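Local coordinates for protein acetyltransferase, GNAT family (Streptococcus pneumoniae, PDB 2I79) that binds acetyl coenzyme A and, as a GNAT-family acetyltransferase, probably transfers its acetyl group to the amine of an acceptor substrate, at residues N23-S26 with L27-D30; I39-T42 with S43-E47; I94-R97 with Y98-N101. All blocks are in the same frame, centred on the assembly; numbering follows the deposited sequence.

In the fold
Along the chain the three contacts come in series, each one a place where regular structure starts or stops. Contact 1 winds down helix 15-26, contact 2 starts helix 43-55, and contact 3 forms the turn between strand 87-94 and helix 103-117. Contacts 1 and 3, with centres about 12 Å apart, touch directly: the Glu28 carboxylate reaches the Lys96 amide and Thr29 packs on Trp99, so the end of helix 15-26 abuts the cofactor-binding turn of the GNAT fold. Contact 2 lies about 16 Å from contact 1, centre to centre, and meets it through Ile39 and Asn23. Contacts 2 and 3 remain about 12 Å apart at their nearest atoms.

Contact 1: N23-S26 with L27-D30; sequences NRVS and LETD
Arg24 and Glu28, four residues apart, carry the charged part of this contact. Their bridge, NH1 of Arg24 to OE2 of Glu28 at 3.5 Å, is purely electrostatic: the oxygen lies well off the guanidinium plane, the two flat groups stand 88° apart, and no N-H points at it. The other carboxylate oxygen, OE1, has the stronger partner, the backbone N of Lys96, and it rests 3.7 Å from CG1 of Val25.

Among the backbone bonds, Leu27 N donates to Arg24 O at 3.2 Å and Glu28 N to Val25 O at 3.1 Å, each reaching back three residues. One side chain joins this set. The OG of Ser26, placed by a chi1 of 79° between its own N and carbonyl carbon, turns back to donate to Asn23 O at 2.9 Å.

Van der Waals contact comes from Leu27, which folds back so that its CG lies 3.4 Å from Asn23 O, with CD1 also near that oxygen.

Two waters continue the polar pattern toward Thr29. One molecule donates to Val25 O at 2.8 Å and also meets Thr29 OG1, while a second donates to both Ser26 O and Thr29 O. Successive i+3 to i bonds followed by bridging waters are characteristic of a helix end unwinding into loop, here beside the acetyl coenzyme A that Thr29 touches.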
ATOM      1  N   ASN A  23      20.090   6.126  -0.582  1.00 43.78           N
ATOM      2  CA  ASN A  23      21.042   5.017  -0.683  1.00 44.49           C
ATOM      3  C   ASN A  23      21.882   4.887   0.585  1.00 44.79           C
ATOM      4  O   ASN A  23      22.141   3.767   1.062  1.00 44.14           O
ATOM      5  CB  ASN A  23      21.951   5.194  -1.904  1.00 43.89           C
ATOM      6  CG  ASN A  23      21.294   4.767  -3.199  1.00 43.52           C
ATOM      7  OD1 ASN A  23      21.557   5.327  -4.290  1.00 42.36           O
ATOM      8  ND2 ASN A  23      20.456   3.766  -3.102  1.00 42.06           N
ATOM      9  N   ARG A  24      22.248   6.022   1.155  1.00 45.48           N
ATOM     10  CA  ARG A  24      22.995   6.000   2.428  1.00 46.49           C
ATOM     11  C   ARG A  24      22.184   5.348   3.535  1.00 45.46           C
ATOM     12  O   ARG A  24      22.633   4.398   4.129  1.00 45.11           O
ATOM     13  CB  ARG A  24      23.455   7.399   2.851  1.00 46.58           C
ATOM     14  CG  ARG A  24      24.078   7.432   4.258  1.00 47.49           C
ATOM     15  CD  ARG A  24      24.798   8.748   4.558  1.00 54.06           C
ATOM     16  NE  ARG A  24      23.904   9.864   4.964  1.00 60.64           N
ATOM     17  CZ  ARG A  24      23.768  10.400   6.195  1.00 59.98           C
ATOM     18  NH1 ARG A  24      24.445   9.980   7.272  1.00 63.28           N
ATOM     19  NH2 ARG A  24      22.937  11.411   6.348  1.00 61.33           N
ATOM     20  N   VAL A  25      20.971   5.828   3.784  1.00 45.31           N
ATOM     21  CA  VAL A  25      20.175   5.315   4.906  1.00 44.91           C
ATOM     22  C   VAL A  25      19.692   3.881   4.684  1.00 44.53           C
ATOM     23  O   VAL A  25      19.483   3.139   5.618  1.00 43.84           O
ATOM     24  CB  VAL A  25      18.991   6.268   5.260  1.00 44.46           C
ATOM     25  CG1 VAL A  25      19.522   7.616   5.680  1.00 43.60           C
ATOM     26  CG2 VAL A  25      18.012   6.407   4.077  1.00 43.43           C
ATOM     27  N   SER A  26      19.558   3.461   3.438  1.00 45.64           N
ATOM     28  CA  SER A  26      19.124   2.081   3.146  1.00 46.32           C
ATOM     29  C   SER A  26      20.145   1.008   3.673  1.00 47.01           C
ATOM     30  O   SER A  26      19.787  -0.169   3.862  1.00 46.89           O
ATOM     31  CB  SER A  26      18.848   1.932   1.639  1.00 46.76           C
ATOM     32  OG  SER A  26      20.052   1.783   0.983  1.00 49.12           O
ATOM     33  N   LEU A  27      21.381   1.462   3.946  1.00 46.67           N
ATOM     34  CA  LEU A  27      22.487   0.661   4.414  1.00 46.71           C
ATOM     35  C   LEU A  27      22.694   0.753   5.930  1.00 47.04           C
ATOM     36  O   LEU A  27      23.457  -0.037   6.503  1.00 46.88           O
ATOM     37  CB  LEU A  27      23.777   1.161   3.762  1.00 47.57           C
ATOM     38  CG  LEU A  27      23.871   1.090   2.246  1.00 49.24           C
ATOM     39  CD1 LEU A  27      25.112   1.807   1.814  1.00 51.71           C
ATOM     40  CD2 LEU A  27      23.870  -0.352   1.782  1.00 51.41           C
ATOM     41  N   GLU A  28      22.029   1.712   6.570  1.00 46.30           N
ATOM     42  CA  GLU A  28      22.221   1.979   7.994  1.00 46.90           C
ATOM     43  C   GLU A  28      21.363   1.077   8.876  1.00 46.93           C
ATOM     44  O   GLU A  28      21.799   0.707   9.955  1.00 47.50           O
ATOM     45  CB  GLU A  28      21.914   3.445   8.321  1.00 46.48           C
ATOM     46  CG  GLU A  28      22.915   4.372   7.718  1.00 47.64           C
ATOM     47  CD  GLU A  28      22.652   5.838   8.021  1.00 47.83           C
ATOM     48  OE1 GLU A  28      21.537   6.190   8.455  1.00 48.60           O
ATOM     49  OE2 GLU A  28      23.573   6.649   7.791  1.00 49.62           O
ATOM     50  N   THR A  29      20.150   0.727   8.438  1.00 47.00           N
ATOM     51  CA  THR A  29      19.293  -0.153   9.233  1.00 46.37           C
ATOM     52  C   THR A  29      18.554  -1.081   8.323  1.00 46.88           C
ATOM     53  O   THR A  29      18.499  -0.869   7.069  1.00 47.07           O
ATOM     54  CB  THR A  29      18.225   0.630  10.059  1.00 46.78           C
ATOM     55  OG1 THR A  29      17.156   1.048   9.213  1.00 46.55           O
ATOM     56  CG2 THR A  29      18.802   1.869  10.782  1.00 45.91           C
ATOM     57  N   ASP A  30      17.933  -2.091   8.919  1.00 46.39           N
ATOM     58  CA  ASP A  30      16.928  -2.886   8.197  1.00 47.09           C
ATOM     59  C   ASP A  30      15.503  -2.685   8.781  1.00 47.08           C
ATOM     60  O   ASP A  30      14.668  -3.586   8.732  1.00 47.31           O
ATOM     61  CB  ASP A  30      17.356  -4.364   8.131  1.00 47.29           C
ATOM     62  CG  ASP A  30      17.667  -4.957   9.492  1.00 49.71           C
ATOM     63  OD1 ASP A  30      17.583  -4.236  10.522  1.00 48.95           O
ATOM     64  OD2 ASP A  30      17.979  -6.175   9.525  1.00 53.34           O
TER
HETATM   65  O   HOH W   1      17.800   3.550   7.876  1.00 36.80           O
HETATM   66  O   HOH W   2      19.955  -2.502   5.134  1.00 46.19           O

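Contact 2: I39-T42 with S43-E47; sequences ILLT and SEEME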
ATOM      1  N   ILE A  39      17.853   2.477  -3.193  1.00 51.46           N
ATOM      2  CA  ILE A  39      16.595   3.065  -3.615  1.00 52.09           C
ATOM      3  C   ILE A  39      16.165   2.641  -5.032  1.00 53.07           C
ATOM      4  O   ILE A  39      14.981   2.715  -5.359  1.00 53.98           O
ATOM      5  CB  ILE A  39      16.646   4.611  -3.453  1.00 51.93           C
ATOM      6  CG1 ILE A  39      15.238   5.233  -3.535  1.00 52.26           C
ATOM      7  CG2 ILE A  39      17.614   5.230  -4.445  1.00 51.32           C
ATOM      8  CD1 ILE A  39      14.379   5.002  -2.260  1.00 51.98           C
ATOM      9  N   LEU A  40      17.109   2.194  -5.860  1.00 53.90           N
ATOM     10  CA  LEU A  40      16.792   1.612  -7.178  1.00 55.05           C
ATOM     11  C   LEU A  40      16.212   2.635  -8.209  1.00 55.93           C
ATOM     12  O   LEU A  40      15.485   2.271  -9.147  1.00 56.57           O
ATOM     13  CB  LEU A  40      15.878   0.393  -7.012  1.00 55.41           C
ATOM     14  CG  LEU A  40      16.500  -0.714  -6.153  1.00 56.64           C
ATOM     15  CD1 LEU A  40      15.459  -1.738  -5.741  1.00 59.66           C
ATOM     16  CD2 LEU A  40      17.689  -1.372  -6.871  1.00 56.99           C
ATOM     17  N   LEU A  41      16.557   3.906  -8.013  1.00 55.53           N
ATOM     18  CA  LEU A  41      16.093   5.006  -8.843  1.00 54.75           C
ATOM     19  C   LEU A  41      17.300   5.838  -9.215  1.00 54.01           C
ATOM     20  O   LEU A  41      18.116   6.168  -8.363  1.00 53.39           O
ATOM     21  CB  LEU A  41      15.105   5.882  -8.074  1.00 55.03           C
ATOM     22  CG  LEU A  41      13.656   5.447  -7.880  1.00 57.61           C
ATOM     23  CD1 LEU A  41      12.901   6.521  -7.092  1.00 60.99           C
ATOM     24  CD2 LEU A  41      12.955   5.191  -9.197  1.00 59.50           C
ATOM     25  N   THR A  42      17.420   6.172 -10.494  1.00 53.10           N
ATOM     26  CA  THR A  42      18.444   7.094 -10.964  1.00 52.82           C
ATOM     27  C   THR A  42      18.040   8.532 -10.575  1.00 51.66           C
ATOM     28  O   THR A  42      16.869   8.791 -10.269  1.00 50.00           O
ATOM     29  CB  THR A  42      18.531   7.056 -12.509  1.00 52.54           C
ATOM     30  OG1 THR A  42      17.278   7.512 -13.016  1.00 52.37           O
ATOM     31  CG2 THR A  42      18.804   5.658 -12.999  1.00 53.42           C
ATOM     32  N   SER A  43      18.990   9.461 -10.638  1.00 51.54           N
ATOM     33  CA  SER A  43      18.694  10.870 -10.358  1.00 53.01           C
ATOM     34  C   SER A  43      17.570  11.377 -11.262  1.00 53.78           C
ATOM     35  O   SER A  43      16.717  12.169 -10.842  1.00 53.36           O
ATOM     36  CB  SER A  43      19.937  11.747 -10.535  1.00 52.82           C
ATOM     37  OG  SER A  43      20.922  11.455  -9.555  1.00 52.84           O
ATOM     38  N   GLU A  44      17.561  10.886 -12.503  1.00 55.47           N
ATOM     39  CA  GLU A  44      16.583  11.298 -13.520  1.00 56.12           C
ATOM     40  C   GLU A  44      15.182  10.821 -13.164  1.00 56.55           C
ATOM     41  O   GLU A  44      14.219  11.616 -13.175  1.00 56.74           O
ATOM     42  CB  GLU A  44      17.040  10.804 -14.899  1.00 57.47           C
ATOM     43  CG  GLU A  44      18.394  11.468 -15.376  1.00 58.92           C
ATOM     44  CD  GLU A  44      19.689  11.071 -14.568  1.00 63.49           C
ATOM     45  OE1 GLU A  44      19.812   9.919 -14.041  1.00 62.09           O
ATOM     46  OE2 GLU A  44      20.615  11.935 -14.486  1.00 63.12           O
ATOM     47  N   GLU A  45      15.079   9.551 -12.767  1.00 56.36           N
ATOM     48  CA  GLU A  45      13.829   9.009 -12.245  1.00 56.85           C
ATOM     49  C   GLU A  45      13.326   9.678 -10.960  1.00 56.72           C
ATOM     50  O   GLU A  45      12.108   9.794 -10.743  1.00 55.87           O
ATOM     51  CB  GLU A  45      13.974   7.501 -11.997  1.00 57.33           C
ATOM     52  CG  GLU A  45      14.063   6.654 -13.283  1.00 58.70           C
ATOM     53  CD  GLU A  45      14.331   5.185 -12.996  1.00 59.44           C
ATOM     54  OE1 GLU A  45      15.004   4.884 -11.974  1.00 61.39           O
ATOM     55  OE2 GLU A  45      13.857   4.327 -13.784  1.00 63.11           O
ATOM     56  N   MET A  46      14.243  10.104 -10.087  1.00 56.10           N
ATOM     57  CA  MET A  46      13.811  10.789  -8.877  1.00 56.60           C
ATOM     58  C   MET A  46      13.185  12.145  -9.217  1.00 56.73           C
ATOM     59  O   MET A  46      12.245  12.572  -8.567  1.00 55.68           O
ATOM     60  CB  MET A  46      14.950  10.949  -7.875  1.00 55.24           C
ATOM     61  CG  MET A  46      14.516  11.659  -6.594  1.00 54.25           C
ATOM     62  SD  MET A  46      13.355  10.717  -5.559  1.00 44.00           S
ATOM     63  CE  MET A  46      14.456   9.462  -4.927  1.00 47.96           C
ATOM     64  N   GLU A  47      13.740  12.810 -10.221  1.00 58.52           N
ATOM     65  CA  GLU A  47      13.277  14.130 -10.659  1.00 59.86           C
ATOM     66  C   GLU A  47      11.772  14.087 -11.060  1.00 60.74           C
ATOM     67  O   GLU A  47      10.997  14.984 -10.719  1.00 61.55           O
ATOM     68  CB  GLU A  47      14.186  14.606 -11.797  1.00 60.15           C
ATOM     69  CG  GLU A  47      14.353  16.108 -11.946  1.00 60.51           C
ATOM     70  CD  GLU A  47      15.556  16.520 -12.834  1.00 62.04           C
ATOM     71  OE1 GLU A  47      16.619  15.839 -12.856  1.00 63.94           O
ATOM     72  OE2 GLU A  47      15.442  17.577 -13.485  1.00 66.11           O
TER
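Glu45 reaches back from the first turn of its helix to Leu41 and Thr42, and its side chain can be followed outward atom by atom. CB, directed toward the preceding loop, lies 3.5 Å from Thr42 OG1. CG comes closer to the same hydroxyl, at 3.3 Å, because chi1 of -71° sets it beside the backbone N of Glu45, itself bonded to that oxygen. From there the chain runs extended, and CD lies within van der Waals reach of both Thr42 OG1 and the CD2 methyl of Leu41. At the tip, OE1 accepts from Thr42 N at 3.1 Å, the donor arriving on the anti side of the carboxylate and 24° out of its plane. The same oxygen also touches CA of Leu41.

The return bond makes this a capping box. Thr42 occupies the N-cap position, and its OG1 takes the N-H of Glu45 at 3.0 Å in a nearly straight line, 171° at the hydrogen. Each residue's side chain thus accepts from the other's backbone, so an amide of the first turn, which has no earlier helical carbonyl to bind, is satisfied. The acidic group at this end would probably also be favoured by the helix dipole.

Met46 N donates to Thr42 O, four residues back, nearly along the C=O axis. Met46 belongs to the inner side of the helix: its chain, bent at chi2 and chi3, brings CE to 4.0 Å from Leu41 CD1, the two side chains crossing at about a right angle. Val19 and Leu22 of helix 15-26 pack against this buried methionine.

Contact 3: I94-R97 with Y98-N101; sequences IGKR and YWNN. With ACO (acetyl coenzyme *a), chain G.
Trp99 is pressed between Lys96 on one face of its indole and the cofactor on the other. The hydroxyl oxygen OAP of acetyl coenzyme A sits 3.1 Å above the ring plane, offset toward the rim. Beneath the opposite face, CA of Lys96 makes a CH-pi contact, 3.5 Å from the centroid of the five-membered ring and only 10° off its normal. The lysine chain then runs on extended, its CG lying 3.8 Å from CZ3 and CH2 of the six-membered ring. At the rim, NE1 donates to Ile94 O at 3.0 Å, meeting that carbonyl from above its plane. With both faces covered and the N-H bonded, the indole has little scope to rotate.

Backbone amides before and after Trp99 in the chain bind the cofactor directly. Ile94 N donates to O9P of the pantetheine arm at 2.8 Å, and Asn100 N to the diphosphate oxygen O4A at 2.9 Å. Gly104 N and Ser105 N add further bonds to the cofactor.

What positions these groups is the tight turn behind them. Tyr98 N bonds to Gly95 O, and Trp99 N to Lys96 O in a nearly straight line of 173°. Tyr98 keeps its CB against CG2 of Ile94 at 4.0 Å. Farther out, helix 15-26 backs the turn, with Arg24 touching Arg97 and Tyr98. A strand end giving its amide to pantetheine, followed by a turn whose Asn100 amide bonds to the diphosphate ahead of a helix, is the acetyl coenzyme A site characteristic of the GNAT fold.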
ATOM      1  N   ILE A  94      15.920   9.323   9.014  1.00 42.80           N
ATOM      2  CA  ILE A  94      16.977  10.265   9.419  1.00 43.63           C
ATOM      3  C   ILE A  94      18.304   9.503   9.330  1.00 43.71           C
ATOM      4  O   ILE A  94      18.350   8.295   9.608  1.00 42.24           O
ATOM      5  CB  ILE A  94      16.754  10.807  10.857  1.00 43.36           C
ATOM      6  CG1 ILE A  94      15.389  11.524  10.973  1.00 45.33           C
ATOM      7  CG2 ILE A  94      17.860  11.782  11.277  1.00 43.02           C
ATOM      8  CD1 ILE A  94      15.255  12.805  10.132  1.00 46.50           C
ATOM      9  N   GLY A  95      19.361  10.182   8.868  1.00 44.54           N
ATOM     10  CA  GLY A  95      20.700   9.607   8.913  1.00 46.20           C
ATOM     11  C   GLY A  95      21.053   9.239  10.338  1.00 47.29           C
ATOM     12  O   GLY A  95      20.778  10.004  11.266  1.00 47.64           O
ATOM     13  N   LYS A  96      21.626   8.053  10.506  1.00 49.42           N
ATOM     14  CA  LYS A  96      21.887   7.470  11.800  1.00 50.94           C
ATOM     15  C   LYS A  96      22.726   8.420  12.643  1.00 52.29           C
ATOM     16  O   LYS A  96      22.413   8.691  13.791  1.00 51.50           O
ATOM     17  CB  LYS A  96      22.598   6.124  11.638  1.00 51.32           C
ATOM     18  CG  LYS A  96      22.700   5.301  12.931  1.00 51.77           C
ATOM     19  CD  LYS A  96      23.121   3.837  12.652  1.00 52.32           C
ATOM     20  CE  LYS A  96      23.436   3.120  13.964  1.00 55.75           C
ATOM     21  NZ  LYS A  96      23.545   1.611  13.887  1.00 57.24           N
ATOM     22  N   ARG A  97      23.761   8.965  12.015  1.00 54.14           N
ATOM     23  CA  ARG A  97      24.639   9.956  12.631  1.00 55.20           C
ATOM     24  C   ARG A  97      23.877  11.094  13.361  1.00 54.96           C
ATOM     25  O   ARG A  97      24.425  11.670  14.299  1.00 55.57           O
ATOM     26  CB  ARG A  97      25.580  10.541  11.552  1.00 55.66           C
ATOM     27  CG  ARG A  97      26.944  10.976  12.058  1.00 57.48           C
ATOM     28  CD  ARG A  97      28.113  10.478  11.111  1.00 61.85           C
ATOM     29  NE  ARG A  97      28.166   8.996  11.028  1.00 66.13           N
ATOM     30  CZ  ARG A  97      27.898   8.251   9.945  1.00 67.06           C
ATOM     31  NH1 ARG A  97      27.558   8.806   8.769  1.00 68.51           N
ATOM     32  NH2 ARG A  97      27.983   6.918  10.037  1.00 67.18           N
ATOM     33  N   TYR A  98      22.633  11.398  12.954  1.00 54.26           N
ATOM     34  CA  TYR A  98      21.856  12.516  13.545  1.00 53.88           C
ATOM     35  C   TYR A  98      20.660  12.126  14.418  1.00 52.72           C
ATOM     36  O   TYR A  98      19.849  12.989  14.809  1.00 51.56           O
ATOM     37  CB  TYR A  98      21.310  13.422  12.451  1.00 54.93           C
ATOM     38  CG  TYR A  98      22.281  13.840  11.373  1.00 56.03           C
ATOM     39  CD1 TYR A  98      22.279  13.203  10.142  1.00 55.81           C
ATOM     40  CD2 TYR A  98      23.171  14.913  11.569  1.00 57.65           C
ATOM     41  CE1 TYR A  98      23.136  13.605   9.131  1.00 57.34           C
ATOM     42  CE2 TYR A  98      24.035  15.335  10.547  1.00 57.37           C
ATOM     43  CZ  TYR A  98      24.003  14.667   9.332  1.00 57.06           C
ATOM     44  OH  TYR A  98      24.830  15.027   8.296  1.00 58.73           O
ATOM     45  N   TRP A  99      20.525  10.843  14.712  1.00 51.76           N
ATOM     46  CA  TRP A  99      19.447  10.389  15.564  1.00 51.52           C
ATOM     47  C   TRP A  99      19.473  11.025  16.967  1.00 52.06           C
ATOM     48  O   TRP A  99      20.536  11.472  17.465  1.00 52.27           O
ATOM     49  CB  TRP A  99      19.504   8.881  15.728  1.00 50.69           C
ATOM     50  CG  TRP A  99      19.151   8.079  14.525  1.00 50.07           C
ATOM     51  CD1 TRP A  99      18.658   8.533  13.300  1.00 48.89           C
ATOM     52  CD2 TRP A  99      19.224   6.660  14.421  1.00 49.29           C
ATOM     53  NE1 TRP A  99      18.437   7.460  12.468  1.00 47.93           N
ATOM     54  CE2 TRP A  99      18.769   6.306  13.123  1.00 49.29           C
ATOM     55  CE3 TRP A  99      19.623   5.644  15.304  1.00 49.87           C
ATOM     56  CZ2 TRP A  99      18.723   4.976  12.687  1.00 50.51           C
ATOM     57  CZ3 TRP A  99      19.571   4.318  14.872  1.00 49.88           C
ATOM     58  CH2 TRP A  99      19.134   3.998  13.570  1.00 49.21           C
ATOM     59  N   ASN A 100      18.288  11.063  17.576  1.00 51.81           N
ATOM     60  CA  ASN A 100      18.078  11.518  18.938  1.00 51.59           C
ATOM     61  C   ASN A 100      18.560  12.923  19.232  1.00 51.64           C
ATOM     62  O   ASN A 100      19.152  13.178  20.292  1.00 51.01           O
ATOM     63  CB  ASN A 100      18.715  10.539  19.908  1.00 52.21           C
ATOM     64  CG  ASN A 100      18.258   9.151  19.669  1.00 52.38           C
ATOM     65  OD1 ASN A 100      19.059   8.251  19.377  1.00 52.23           O
ATOM     66  ND2 ASN A 100      16.947   8.960  19.735  1.00 51.10           N
ATOM     67  N   ASN A 101      18.319  13.813  18.278  1.00 51.25           N
ATOM     68  CA  ASN A 101      18.562  15.224  18.447  1.00 51.41           C
ATOM     69  C   ASN A 101      17.294  16.041  18.200  1.00 51.42           C
ATOM     70  O   ASN A 101      17.352  17.282  18.199  1.00 52.25           O
ATOM     71  CB  ASN A 101      19.679  15.667  17.498  1.00 51.36           C
ATOM     72  CG  ASN A 101      21.033  15.219  17.962  1.00 52.72           C
ATOM     73  OD1 ASN A 101      21.514  15.664  19.003  1.00 57.55           O
ATOM     74  ND2 ASN A 101      21.649  14.313  17.230  1.00 52.61           N
TER
HETATM   75  N1A ACO G 402      13.217   3.020  22.480  1.00 47.99           N
HETATM   76  C2A ACO G 402      12.374   4.036  22.762  1.00 47.58           C
HETATM   77  N3A ACO G 402      12.645   5.316  22.443  1.00 46.52           N
HETATM   78  C4A ACO G 402      13.789   5.647  21.811  1.00 46.05           C
HETATM   79  C5A ACO G 402      14.747   4.603  21.455  1.00 45.77           C
HETATM   80  C6A ACO G 402      14.385   3.228  21.828  1.00 47.65           C
HETATM   81  N6A ACO G 402      15.223   2.210  21.534  1.00 48.82           N
HETATM   82  N7A ACO G 402      15.775   5.205  20.853  1.00 46.84           N
HETATM   83  C8A ACO G 402      15.482   6.541  20.824  1.00 47.85           C
HETATM   84  N9A ACO G 402      14.296   6.796  21.402  1.00 47.39           N
HETATM   85  C1B ACO G 402      13.540   8.066  21.597  1.00 49.04           C
HETATM   86  C2B ACO G 402      14.293   9.332  21.974  1.00 51.78           C
HETATM   87  O2B ACO G 402      14.479   9.445  23.387  1.00 54.77           O
HETATM   88  C3B ACO G 402      13.332  10.381  21.477  1.00 52.47           C
HETATM   89  O3B ACO G 402      12.180  10.532  22.287  1.00 55.89           O
HETATM   90  P3B ACO G 402      11.917  11.786  23.246  1.00 59.66           P
HETATM   91  O7A ACO G 402      12.947  11.399  24.296  1.00 58.97           O
HETATM   92  O8A ACO G 402      10.473  11.718  23.681  1.00 60.25           O
HETATM   93  O9A ACO G 402      12.196  13.026  22.434  1.00 58.98           O
HETATM   94  C4B ACO G 402      12.783   9.762  20.200  1.00 50.86           C
HETATM   95  O4B ACO G 402      12.834   8.354  20.393  1.00 48.65           O
HETATM   96  C5B ACO G 402      13.596  10.213  18.994  1.00 49.41           C
HETATM   97  O5B ACO G 402      13.024  11.462  18.587  1.00 47.16           O
HETATM   98  P1A ACO G 402      13.824  12.363  17.523  1.00 43.07           P
HETATM   99  O1A ACO G 402      15.262  12.510  17.944  1.00 43.98           O
HETATM  100  O2A ACO G 402      12.940  13.567  17.270  1.00 40.33           O
HETATM  101  O3A ACO G 402      13.861  11.334  16.273  1.00 45.34           O
HETATM  102  P2A ACO G 402      15.137  10.896  15.345  1.00 44.53           P
HETATM  103  O4A ACO G 402      16.128   9.930  16.003  1.00 39.44           O
HETATM  104  O5A ACO G 402      15.625  12.190  14.737  1.00 41.36           O
HETATM  105  O6A ACO G 402      14.258  10.053  14.257  1.00 43.40           O
HETATM  106  CBP ACO G 402      13.738   7.801  13.454  1.00 44.89           C
HETATM  107  CCP ACO G 402      13.680   8.798  14.596  1.00 44.44           C
HETATM  108  CDP ACO G 402      12.980   6.539  13.892  1.00 44.09           C
HETATM  109  CEP ACO G 402      13.101   8.455  12.218  1.00 45.52           C
HETATM  110  CAP ACO G 402      15.200   7.447  13.161  1.00 44.96           C
HETATM  111  OAP ACO G 402      15.803   6.728  14.263  1.00 45.80           O
HETATM  112  C9P ACO G 402      15.328   6.645  11.876  1.00 43.35           C
HETATM  113  O9P ACO G 402      15.374   7.221  10.806  1.00 42.42           O
HETATM  114  N8P ACO G 402      15.410   5.324  11.979  1.00 42.57           N
HETATM  115  C7P ACO G 402      15.585   4.402  10.850  1.00 44.90           C
HETATM  116  C6P ACO G 402      14.441   4.432   9.837  1.00 43.43           C
HETATM  117  C5P ACO G 402      13.116   4.193  10.505  1.00 44.47           C
HETATM  118  O5P ACO G 402      12.978   3.223  11.222  1.00 44.27           O
HETATM  119  N4P ACO G 402      12.154   5.077  10.273  1.00 46.68           N
HETATM  120  C3P ACO G 402      10.816   4.976  10.835  1.00 50.34           C
HETATM  121  C2P ACO G 402       9.972   3.877  10.203  1.00 54.90           C
HETATM  122  S1P ACO G 402       9.688   4.263   8.498  1.00 58.98           S
HETATM  123  C   ACO G 402       8.255   4.992   8.266  1.00 58.13           C
HETATM  124  O   ACO G 402       8.215   6.088   8.775  1.00 58.15           O
HETATM  125  CH3 ACO G 402       7.164   4.281   7.486  1.00 59.19           C